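Local coordinates for xylanase and alpha-amylase inhibitor protein (Scadoxus multiflorus, PDB 3MU7) that inhibits xylanase and alpha-amylase and adopts the TIM-barrel fold of the family 18 glycosyl hydrolases, at residues A[125-130]-A[163-167]; A[156-160]-A[184-188]; A[177-181]-A[200-204]. All blocks are in the same frame, centred on the assembly; numbering follows the deposited sequence. Where two conformers were deposited one is given.

Contact 1 of 3, residues A[125-130]-A[163-167]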
ATOM      1  N   ILE A 125       2.905   8.117   1.588  1.00  7.09           N
ATOM      2  CA  ILE A 125       3.358   9.504   1.646  1.00  7.85           C
ATOM      3  C   ILE A 125       4.863   9.542   1.462  1.00  8.26           C
ATOM      4  O   ILE A 125       5.616   9.094   2.332  1.00  9.13           O
ATOM      5  CB  ILE A 125       2.934  10.179   2.972  1.00  7.70           C
ATOM      6  CG1 ILE A 125       1.419  10.033   3.211  1.00  8.26           C
ATOM      7  CG2 ILE A 125       3.393  11.635   3.009  1.00  8.57           C
ATOM      8  CD1 ILE A 125       0.521  10.470   2.044  1.00  8.69           C
ATOM      9  N   GLU A 126       5.287  10.087   0.326  1.00  8.77           N
ATOM     10  CA  GLU A 126       6.678  10.028  -0.097  1.00  9.81           C
ATOM     11  C   GLU A 126       7.395  11.373   0.013  1.00 10.20           C
ATOM     12  O   GLU A 126       8.605  11.444  -0.192  1.00 10.59           O
ATOM     13  CB  GLU A 126       6.758   9.468  -1.523  1.00  9.93           C
ATOM     14  CG  GLU A 126       8.149   9.001  -1.956  1.00 11.49           C
ATOM     15  CD  GLU A 126       8.653   7.743  -1.204  1.00  5.85           C
ATOM     16  OE1 GLU A 126       7.946   6.684  -1.238  1.00 15.37           O
ATOM     17  OE2 GLU A 126       9.723   7.815  -0.631  1.00 19.37           O
ATOM     18  N   HIS A 127       6.675  12.439   0.329  1.00 10.36           N
ATOM     19  CA  HIS A 127       7.244  13.768   0.522  1.00 11.29           C
ATOM     20  C   HIS A 127       6.327  14.562   1.418  1.00 11.90           C
ATOM     21  O   HIS A 127       5.177  14.284   1.538  1.00 11.92           O
ATOM     22  CB  HIS A 127       7.448  14.485  -0.829  1.00 11.32           C
ATOM     23  CG  HIS A 127       6.169  14.825  -1.520  1.00 11.78           C
ATOM     24  ND1 HIS A 127       5.735  14.185  -2.643  1.00 12.77           N
ATOM     25  CD2 HIS A 127       5.232  15.743  -1.227  1.00 13.86           C
ATOM     26  CE1 HIS A 127       4.601  14.719  -3.036  1.00 12.43           C
ATOM     27  NE2 HIS A 127       4.246  15.629  -2.166  1.00 14.28           N
ATOM     28  N   GLY A 128       6.887  15.621   1.953  0.50 12.05           N
ATOM     29  CA  GLY A 128       6.123  16.608   2.676  0.50 12.61           C
ATOM     30  C   GLY A 128       6.036  16.436   4.168  0.50 12.91           C
ATOM     31  O   GLY A 128       6.277  17.430   4.919  0.50 13.95           O
ATOM     32  N   GLY A 129       5.743  15.188   4.587  0.50 12.56           N
ATOM     33  CA  GLY A 129       5.242  14.899   5.951  0.50 12.09           C
ATOM     34  C   GLY A 129       6.354  15.092   6.905  0.50 12.21           C
ATOM     35  O   GLY A 129       7.457  15.271   6.450  0.50 11.74           O
ATOM     36  N   PRO A 130       6.058  15.154   8.180  1.00 12.50           N
ATOM     37  CA  PRO A 130       4.945  14.443   8.813  1.00 12.19           C
ATOM     38  C   PRO A 130       3.695  15.360   8.707  1.00 11.16           C
ATOM     39  O   PRO A 130       2.562  14.885   8.847  1.00 10.52           O
ATOM     40  CB  PRO A 130       5.379  14.343  10.284  1.00 12.91           C
ATOM     41  CG  PRO A 130       6.421  15.361  10.462  1.00 13.88           C
ATOM     42  CD  PRO A 130       7.136  15.414   9.157  1.00 12.80           C
ATOM     43  N   PRO A 163      11.058   9.507   7.410  1.00  9.11           N
ATOM     44  CA  PRO A 163      10.904  10.960   7.574  1.00  9.66           C
ATOM     45  C   PRO A 163       9.484  11.475   7.369  1.00  9.43           C
ATOM     46  O   PRO A 163       9.092  12.453   8.003  1.00 10.67           O
ATOM     47  CB  PRO A 163      11.833  11.539   6.498  1.00 10.04           C
ATOM     48  CG  PRO A 163      12.067  10.438   5.555  1.00 11.44           C
ATOM     49  CD  PRO A 163      12.025   9.179   6.350  1.00  9.61           C
ATOM     50  N   ASN A 164       8.719  10.834   6.491  1.00  8.72           N
ATOM     51  CA  ASN A 164       7.348  11.270   6.225  1.00  8.97           C
ATOM     52  C   ASN A 164       6.312  10.669   7.152  1.00  8.66           C
ATOM     53  O   ASN A 164       5.351  11.336   7.524  1.00  9.42           O
ATOM     54  CB  ASN A 164       6.983  10.997   4.772  1.00  9.29           C
ATOM     55  CG  ASN A 164       7.875  11.744   3.822  1.00  9.73           C
ATOM     56  OD1 ASN A 164       7.869  12.972   3.799  1.00 12.71           O
ATOM     57  ND2 ASN A 164       8.687  11.019   3.074  1.00  9.76           N
ATOM     58  N   LEU A 165       6.527   9.412   7.534  1.00  8.11           N
ATOM     59  CA  LEU A 165       5.505   8.623   8.216  1.00  8.64           C
ATOM     60  C   LEU A 165       5.919   8.133   9.597  1.00  8.29           C
ATOM     61  O   LEU A 165       5.103   7.559  10.310  1.00  8.39           O
ATOM     62  CB  LEU A 165       5.111   7.417   7.351  1.00  8.98           C
ATOM     63  CG  LEU A 165       4.388   7.686   6.029  1.00 10.04           C
ATOM     64  CD1 LEU A 165       4.569   6.516   5.073  1.00 11.26           C
ATOM     65  CD2 LEU A 165       2.923   7.970   6.271  1.00 12.58           C
ATOM     66  N   GLY A 166       7.177   8.348   9.980  1.00  8.14           N
ATOM     67  CA  GLY A 166       7.702   7.773  11.220  1.00  8.71           C
ATOM     68  C   GLY A 166       6.896   8.120  12.460  1.00  8.63           C
ATOM     69  O   GLY A 166       6.582   7.253  13.271  1.00  8.95           O
ATOM     70  N   THR A 167       6.551   9.392  12.610  1.00  9.36           N
ATOM     71  CA  THR A 167       5.772   9.818  13.771  1.00 10.63           C
ATOM     72  C   THR A 167       4.369   9.210  13.767  1.00  9.90           C
ATOM     73  O   THR A 167       3.862   8.805  14.812  1.00 10.21           O
ATOM     74  CB  THR A 167       5.676  11.348  13.874  1.00 10.99           C
ATOM     75  OG1 THR A 167       5.078  11.879  12.689  1.00 15.77           O
ATOM     76  CG2 THR A 167       7.047  11.950  14.070  1.00 12.44           C
TER
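Asn164 keeps its amide beside its own backbone N, with CG anti to the carbonyl carbon (chi1 -61°), and this turns the flat group across to the backbone of residues 125-130; the CG2 methyl of Ile125 lies anti to the backbone N and meets CB of Asn164. The two segments belong to the family 18 TIM barrel: residues 125-130 run on from the end of barrel strand 120-125 toward helix 133-144, and residues 163-167 lead into helix 166-170, the helix that follows the next strand, 151-154. CB of Asn164 packs 3.4 Å from Ile125 O, and beyond it the amide is laid along the turn. OD1 accepts from Gly129 N in a weak bond of 3.2 Å (126° at the hydrogen), doubtful because Gly129 has two conformers, while ND2 lies 3.3 Å from Glu126 O. An asparagine suits the place because its amide is short and flat enough to lie along the turn. In the conformer given, a CB on Gly129 would probably run into Asn164 O, and the backbone angles of Gly128 suit glycine.

Leu165 adds the apolar part. Its CD2 meets CB of Ile125 at 4.0 Å, the two branched chains running at about a right angle. The polar ends of Glu126 and His127 turn to other partners: Glu126 OE1 receives a hydrogen bond from Gln180, and His127 bonds to Tyr81 O and stacks on the Tyr81 ring. By sequence pattern Glu126 probably corresponds to the acid of family 18 chitinases. At the outer end Pro130, entered through a cis peptide, sends its CA-H toward Asn164 O (3.4 Å, 154° at the hydrogen), and its ring carbon CB lies 3.5 Å from Thr167 OG1.

Contact 2 of 3, residues A[156-160]-A[184-188]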
ATOM      1  N   PRO A 156       6.144   3.148   4.208  1.00  6.54           N
ATOM      2  CA  PRO A 156       7.346   3.950   4.413  1.00  6.85           C
ATOM      3  C   PRO A 156       8.510   3.476   3.542  1.00  7.04           C
ATOM      4  O   PRO A 156       8.522   2.339   3.044  1.00  6.90           O
ATOM      5  CB  PRO A 156       7.666   3.704   5.889  1.00  7.24           C
ATOM      6  CG  PRO A 156       7.156   2.316   6.137  1.00  6.69           C
ATOM      7  CD  PRO A 156       5.871   2.263   5.360  1.00  6.62           C
ATOM      8  N   GLN A 157       9.490   4.357   3.375  1.00  7.31           N
ATOM      9  CA  GLN A 157      10.788   3.967   2.851  1.00  8.08           C
ATOM     10  C   GLN A 157      11.546   3.172   3.919  1.00  7.96           C
ATOM     11  O   GLN A 157      11.089   3.066   5.064  1.00  8.40           O
ATOM     12  CB  GLN A 157      11.556   5.203   2.397  1.00  8.34           C
ATOM     13  CG  GLN A 157      10.971   5.841   1.158  1.00 10.95           C
ATOM     14  CD  GLN A 157      11.760   7.057   0.735  1.00 12.17           C
ATOM     15  OE1 GLN A 157      12.711   6.954  -0.043  1.00 13.71           O
ATOM     16  NE2 GLN A 157      11.364   8.222   1.239  1.00 12.77           N
ATOM     17  N   CYS A 158      12.692   2.593   3.562  1.00  7.99           N
ATOM     18  CA  CYS A 158      13.283   1.579   4.437  1.00  8.13           C
ATOM     19  C   CYS A 158      14.256   2.045   5.522  1.00  8.31           C
ATOM     20  O   CYS A 158      14.751   1.226   6.286  1.00  8.57           O
ATOM     21  CB  CYS A 158      13.855   0.392   3.649  1.00  7.97           C
ATOM     22  SG  CYS A 158      15.057   0.734   2.362  1.00  8.99           S
ATOM     23  N   VAL A 159      14.509   3.345   5.610  1.00  8.74           N
ATOM     24  CA  VAL A 159      15.338   3.853   6.707  1.00  9.68           C
ATOM     25  C   VAL A 159      14.437   4.168   7.899  1.00  9.04           C
ATOM     26  O   VAL A 159      13.517   4.984   7.799  1.00  9.73           O
ATOM     27  CB  VAL A 159      16.174   5.085   6.322  1.00 10.29           C
ATOM     28  CG1 VAL A 159      17.101   5.455   7.468  1.00 11.80           C
ATOM     29  CG2 VAL A 159      16.996   4.820   5.067  1.00 11.97           C
ATOM     30  N   TYR A 160      14.694   3.501   9.017  1.00  8.82           N
ATOM     31  CA  TYR A 160      13.899   3.680  10.220  1.00  8.56           C
ATOM     32  C   TYR A 160      14.488   4.789  11.111  1.00  8.44           C
ATOM     33  O   TYR A 160      15.687   4.764  11.405  1.00  8.57           O
ATOM     34  CB  TYR A 160      13.837   2.372  11.020  1.00  8.69           C
ATOM     35  CG  TYR A 160      12.859   2.488  12.153  1.00  9.00           C
ATOM     36  CD1 TYR A 160      11.526   2.122  11.985  1.00  9.52           C
ATOM     37  CD2 TYR A 160      13.245   3.030  13.382  1.00  9.75           C
ATOM     38  CE1 TYR A 160      10.613   2.267  13.013  1.00  9.75           C
ATOM     39  CE2 TYR A 160      12.343   3.181  14.408  1.00 10.18           C
ATOM     40  CZ  TYR A 160      11.026   2.803  14.217  1.00 10.38           C
ATOM     41  OH  TYR A 160      10.115   2.948  15.236  1.00 12.70           O
ATOM     42  N   ASN A 184      16.662   2.406  -2.542  1.00 10.72           N
ATOM     43  CA  ASN A 184      17.341   2.830  -1.327  1.00 11.63           C
ATOM     44  C   ASN A 184      18.412   1.793  -0.991  1.00 11.59           C
ATOM     45  O   ASN A 184      18.194   0.939  -0.137  1.00 11.01           O
ATOM     46  CB  ASN A 184      16.316   2.912  -0.187  1.00 12.17           C
ATOM     47  CG  ASN A 184      16.541   4.087   0.733  1.00 12.89           C
ATOM     48  OD1 ASN A 184      17.661   4.590   0.862  1.00 13.93           O
ATOM     49  ND2 ASN A 184      15.472   4.531   1.392  1.00 14.06           N
ATOM     50  N   PRO A 185      19.571   1.838  -1.685  1.00 12.31           N
ATOM     51  CA  PRO A 185      20.584   0.785  -1.512  1.00 12.91           C
ATOM     52  C   PRO A 185      21.032   0.545  -0.064  1.00 13.03           C
ATOM     53  O   PRO A 185      21.370  -0.586   0.296  1.00 13.77           O
ATOM     54  CB  PRO A 185      21.746   1.273  -2.382  1.00 13.62           C
ATOM     55  CG  PRO A 185      21.079   2.040  -3.468  1.00 13.62           C
ATOM     56  CD  PRO A 185      19.930   2.752  -2.791  1.00 12.39           C
ATOM     57  N   GLN A 186      21.001   1.586   0.763  1.00 12.62           N
ATOM     58  CA  GLN A 186      21.432   1.471   2.155  1.00 12.78           C
ATOM     59  C   GLN A 186      20.588   0.516   3.004  1.00 12.24           C
ATOM     60  O   GLN A 186      21.055   0.039   4.035  1.00 13.05           O
ATOM     61  CB  GLN A 186      21.484   2.845   2.815  1.00 13.27           C
ATOM     62  CG  GLN A 186      20.124   3.494   3.033  1.00 13.75           C
ATOM     63  CD  GLN A 186      20.243   4.947   3.417  1.00 15.10           C
ATOM     64  OE1 GLN A 186      21.077   5.314   4.247  1.00 16.83           O
ATOM     65  NE2 GLN A 186      19.416   5.787   2.818  1.00 15.37           N
ATOM     66  N   CYS A 187      19.357   0.229   2.578  1.00 11.26           N
ATOM     67  CA  CYS A 187      18.472  -0.664   3.344  1.00 11.14           C
ATOM     68  C   CYS A 187      17.791  -1.733   2.495  1.00 11.46           C
ATOM     69  O   CYS A 187      16.851  -2.379   2.950  1.00 11.62           O
ATOM     70  CB  CYS A 187      17.449   0.127   4.180  1.00 11.07           C
ATOM     71  SG  CYS A 187      16.646   1.524   3.356  1.00  9.38           S
ATOM     72  N   SER A 188      18.298  -1.939   1.282  1.00 11.78           N
ATOM     73  CA  SER A 188      17.726  -2.903   0.347  1.00 12.79           C
ATOM     74  C   SER A 188      18.761  -3.939  -0.067  1.00 13.08           C
ATOM     75  O   SER A 188      19.949  -3.809   0.257  1.00 13.32           O
ATOM     76  CB  SER A 188      17.215  -2.181  -0.896  1.00 12.73           C
ATOM     77  OG  SER A 188      16.345  -1.128  -0.534  1.00 15.34           O
TER
HETATM   78  O   HOH W   1      12.863   2.965   0.534  1.00 10.08           O
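Asn184 O, close to the disulfide between Cys158 and Cys187, is gripped by two donors that arrive from opposite faces of its carbonyl plane: Ser188 OG at 2.8 Å, standing above that plane, and the backbone N of Cys187. Together they fold residues 184-188 into a compact turn. In the TIM barrel this turn follows strand 176-180, and residues 156-160 follow the neighbouring strand 151-154, so the disulfide ties together two adjacent loops beyond the carboxyl ends of their strands.

The S-S bond measures 2.0 Å with a chi3 of 75°. Both sulfurs sit between backbone N and carbonyl carbon, which carries each SG toward the other loop. Around this covalent link the packing is mixed. CB of Asn184 lies 3.6 Å from Cys158 SG, and CG2 of Val159 rests against Cys187 SG on the one hand and Gln186 NE2 on the other. A valine suits this position, since CG2, anti to the carbonyl carbon, fits between the sulfur and the amide, while the branch at CB keeps the side chain short and rigid.

The side-chain amide of Asn184 works at both ends. Its OD1 accepts a nearly straight bond from Gln186 NE2, 2.9 Å long with 172° at the hydrogen, and lies in the amide plane of Gln186. An alanine at Asn184 would take away this acceptor together with the donor to the bridging water, and would probably leave the Gln186 amide freer to turn while the loops lost their water-mediated link. On the other loop, Gln157 N is bonded to Asp162. The water itself accepts twice, from Asn184 ND2 at 3.2 Å and from Cys158 N at 3.1 Å.

Contact 3 of 3, residues A[177-181]-A[200-204]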
ATOM      1  N   ILE A 177       2.040  -2.341   7.871  1.00  7.07           N
ATOM      2  CA  ILE A 177       2.904  -1.506   7.060  1.00  7.98           C
ATOM      3  C   ILE A 177       3.660  -2.394   6.090  1.00  7.41           C
ATOM      4  O   ILE A 177       3.965  -3.547   6.402  1.00  8.93           O
ATOM      5  CB  ILE A 177       3.866  -0.651   7.905  1.00  8.49           C
ATOM      6  CG1 ILE A 177       4.989  -1.492   8.499  1.00 10.39           C
ATOM      7  CG2 ILE A 177       3.097   0.171   8.949  1.00  8.94           C
ATOM      8  CD1 ILE A 177       6.025  -0.678   9.209  1.00 11.75           C
ATOM      9  N   TRP A 178       3.911  -1.880   4.895  1.00  6.36           N
ATOM     10  CA  TRP A 178       4.803  -2.538   3.936  1.00  6.64           C
ATOM     11  C   TRP A 178       5.955  -1.589   3.706  1.00  6.73           C
ATOM     12  O   TRP A 178       5.782  -0.473   3.197  1.00  7.70           O
ATOM     13  CB  TRP A 178       4.117  -2.907   2.609  1.00  7.01           C
ATOM     14  CG  TRP A 178       2.744  -2.346   2.457  1.00  6.77           C
ATOM     15  CD1 TRP A 178       2.413  -1.082   2.056  1.00  7.14           C
ATOM     16  CD2 TRP A 178       1.509  -3.023   2.724  1.00  6.80           C
ATOM     17  NE1 TRP A 178       1.043  -0.932   2.066  1.00  7.32           N
ATOM     18  CE2 TRP A 178       0.467  -2.107   2.470  1.00  7.02           C
ATOM     19  CE3 TRP A 178       1.181  -4.316   3.156  1.00  8.07           C
ATOM     20  CZ2 TRP A 178      -0.883  -2.446   2.627  1.00  7.79           C
ATOM     21  CZ3 TRP A 178      -0.160  -4.647   3.323  1.00  8.40           C
ATOM     22  CH2 TRP A 178      -1.173  -3.717   3.056  1.00  8.52           C
ATOM     23  N   VAL A 179       7.135  -2.027   4.119  1.00  6.57           N
ATOM     24  CA  VAL A 179       8.333  -1.215   4.004  1.00  6.97           C
ATOM     25  C   VAL A 179       8.909  -1.375   2.600  1.00  6.48           C
ATOM     26  O   VAL A 179       9.062  -2.502   2.114  1.00  7.54           O
ATOM     27  CB  VAL A 179       9.373  -1.637   5.065  1.00  6.87           C
ATOM     28  CG1 VAL A 179      10.620  -0.790   4.965  1.00  8.04           C
ATOM     29  CG2 VAL A 179       8.779  -1.548   6.474  1.00  7.54           C
ATOM     30  N   GLN A 180       9.241  -0.258   1.959  1.00  6.83           N
ATOM     31  CA  GLN A 180       9.811  -0.295   0.619  1.00  7.03           C
ATOM     32  C   GLN A 180      11.294  -0.620   0.680  1.00  6.90           C
ATOM     33  O   GLN A 180      12.126   0.275   0.855  1.00  7.23           O
ATOM     34  CB  GLN A 180       9.608   1.036  -0.090  1.00  6.78           C
ATOM     35  CG  GLN A 180       8.169   1.474  -0.231  1.00  8.00           C
ATOM     36  CD  GLN A 180       8.090   2.825  -0.894  1.00  8.60           C
ATOM     37  OE1 GLN A 180       8.556   2.998  -2.024  1.00  8.78           O
ATOM     38  NE2 GLN A 180       7.517   3.797  -0.205  1.00  9.59           N
ATOM     39  N   PHE A 181      11.626  -1.901   0.552  1.00  7.37           N
ATOM     40  CA  PHE A 181      13.030  -2.305   0.497  1.00  7.99           C
ATOM     41  C   PHE A 181      13.545  -2.206  -0.936  1.00  8.03           C
ATOM     42  O   PHE A 181      13.989  -3.185  -1.533  1.00  9.25           O
ATOM     43  CB  PHE A 181      13.216  -3.699   1.101  1.00  8.13           C
ATOM     44  CG  PHE A 181      12.922  -3.764   2.576  1.00  8.08           C
ATOM     45  CD1 PHE A 181      13.779  -3.173   3.496  1.00  8.24           C
ATOM     46  CD2 PHE A 181      11.793  -4.420   3.044  1.00  8.03           C
ATOM     47  CE1 PHE A 181      13.508  -3.235   4.860  1.00  8.66           C
ATOM     48  CE2 PHE A 181      11.527  -4.491   4.403  1.00  7.59           C
ATOM     49  CZ  PHE A 181      12.384  -3.899   5.312  1.00  8.60           C
ATOM     50  N   ALA A 200      18.014  -3.805   8.241  1.00 11.39           N
ATOM     51  CA  ALA A 200      16.844  -2.925   8.192  1.00 10.86           C
ATOM     52  C   ALA A 200      15.562  -3.672   8.583  1.00 10.41           C
ATOM     53  O   ALA A 200      14.764  -3.170   9.379  1.00 10.06           O
ATOM     54  CB  ALA A 200      16.712  -2.290   6.817  1.00 11.10           C
ATOM     55  N   TRP A 201      15.373  -4.877   8.052  1.00 10.24           N
ATOM     56  CA  TRP A 201      14.229  -5.691   8.455  1.00 10.63           C
ATOM     57  C   TRP A 201      14.197  -5.918   9.962  1.00 10.83           C
ATOM     58  O   TRP A 201      13.144  -5.801  10.584  1.00 10.28           O
ATOM     59  CB  TRP A 201      14.212  -7.052   7.751  1.00 10.86           C
ATOM     60  CG  TRP A 201      13.313  -8.025   8.477  1.00 11.33           C
ATOM     61  CD1 TRP A 201      13.700  -9.054   9.291  1.00 12.09           C
ATOM     62  CD2 TRP A 201      11.882  -8.012   8.507  1.00 11.27           C
ATOM     63  NE1 TRP A 201      12.600  -9.691   9.809  1.00 13.09           N
ATOM     64  CE2 TRP A 201      11.469  -9.075   9.341  1.00 11.43           C
ATOM     65  CE3 TRP A 201      10.907  -7.209   7.900  1.00 11.51           C
ATOM     66  CZ2 TRP A 201      10.121  -9.360   9.580  1.00 11.55           C
ATOM     67  CZ3 TRP A 201       9.566  -7.490   8.141  1.00 11.47           C
ATOM     68  CH2 TRP A 201       9.188  -8.559   8.971  1.00 11.86           C
ATOM     69  N   LYS A 202      15.335  -6.240  10.564  1.00 11.15           N
ATOM     70  CA  LYS A 202      15.389  -6.506  11.997  1.00 11.93           C
ATOM     71  C   LYS A 202      14.919  -5.305  12.779  1.00 11.28           C
ATOM     72  O   LYS A 202      14.169  -5.421  13.704  1.00 11.29           O
ATOM     73  CB  LYS A 202      16.812  -6.947  12.451  1.00 12.54           C
ATOM     74  CG  LYS A 202      17.166  -8.385  12.111  1.00 15.50           C
ATOM     75  CD  LYS A 202      18.622  -8.775  12.475  1.00 19.72           C
ATOM     76  CE  LYS A 202      19.203  -9.673  11.386  1.00 21.81           C
ATOM     77  NZ  LYS A 202      19.728 -10.820  11.951  1.00 23.66           N
ATOM     78  N   GLU A 203      15.381  -4.139  12.350  1.00 10.64           N
ATOM     79  CA  GLU A 203      14.962  -2.926  13.027  1.00 10.43           C
ATOM     80  C   GLU A 203      13.461  -2.646  12.880  1.00  9.40           C
ATOM     81  O   GLU A 203      12.786  -2.347  13.865  1.00  9.21           O
ATOM     82  CB  GLU A 203      15.776  -1.706  12.599  1.00 10.94           C
ATOM     83  CG  GLU A 203      15.387  -0.507  13.438  1.00 12.70           C
ATOM     84  CD  GLU A 203      16.341   0.658  13.377  1.00 14.45           C
ATOM     85  OE1 GLU A 203      17.068   0.828  12.378  1.00 15.00           O
ATOM     86  OE2 GLU A 203      16.335   1.423  14.355  1.00 15.75           O
ATOM     87  N   TRP A 204      12.950  -2.736  11.652  1.00  8.97           N
ATOM     88  CA  TRP A 204      11.522  -2.515  11.405  1.00  9.02           C
ATOM     89  C   TRP A 204      10.660  -3.497  12.187  1.00  9.55           C
ATOM     90  O   TRP A 204       9.688  -3.102  12.834  1.00  9.34           O
ATOM     91  CB  TRP A 204      11.205  -2.583   9.911  1.00  8.68           C
ATOM     92  CG  TRP A 204      11.563  -1.325   9.193  1.00  8.07           C
ATOM     93  CD1 TRP A 204      12.706  -1.068   8.490  1.00  8.33           C
ATOM     94  CD2 TRP A 204      10.773  -0.140   9.121  1.00  7.68           C
ATOM     95  NE1 TRP A 204      12.678   0.208   7.984  1.00  8.53           N
ATOM     96  CE2 TRP A 204      11.499   0.801   8.357  1.00  7.90           C
ATOM     97  CE3 TRP A 204       9.521   0.223   9.634  1.00  8.45           C
ATOM     98  CZ2 TRP A 204      11.008   2.080   8.090  1.00  9.09           C
ATOM     99  CZ3 TRP A 204       9.039   1.486   9.373  1.00  8.55           C
ATOM    100  CH2 TRP A 204       9.782   2.404   8.605  1.00  9.04           C
TER
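Val179 lays CG2 over one face of the Trp204 indole, 3.9 Å from the centroid of the six-membered ring and 24° off its normal, a CH-pi contact. Alongside it, Ile177 CD1 reaches Trp204 CE3 at 3.6 Å; two apart on a strand, Ile177 and Val179 point to the same side and meet one broad ring. Phe181 turns its edge to the face of the five-membered ring of Trp204 in an offset edge-to-face pair, planes at 89° and centroids 5.9 Å apart. Val179 CG1 lies 3.6 Å above one face of the Phe181 ring, toward its rim, tying the valine to both rings. With CG of Phe181 anti to its carbonyl carbon (chi1 -66°), CE1 also comes to 3.9 Å from Ala200 CB, at the ring edge; a small alanine lets the helix come this close.

Outward, Trp204 NE1 donates to Cys158 O and the Tyr160 ring packs edge-to-face with the indole, which helps fix its turn. Trp201, whose CB lies near Phe181 CZ, reaches on to Val213 and Leu215. Strand 176-180, helix 195-207 and strand 213-218 belong to one beta-alpha-beta unit, the helix packed outside the parallel barrel, as in TIM barrels generally.

How the contacts relate
Contacts 2 and 3 are close neighbours, with centres about 7 Å apart, whereas the centre of contact 1 lies about 14 and 15 Å from theirs. Residues 156-160 link contacts 2 and 3: Pro156 O pairs with Gln180 N at 2.9 Å, a probable hydrogen bond, bringing the disulfide loop next to the strand-helix contact. Contact 1 is coupled to contact 3 through the probable 3.1 Å hydrogen bond of Glu126 OE1 with Gln180 NE2, and to contact 2 where Leu165 CD1 lies 3.8 Å from Pro156 N. Together they follow strands 120-125, 151-154 and 176-180, neighbours in the barrel. Bound PEG lies about 12 Å from the Glu126 and Asn184 side chains and about 9 Å from that of Trp201.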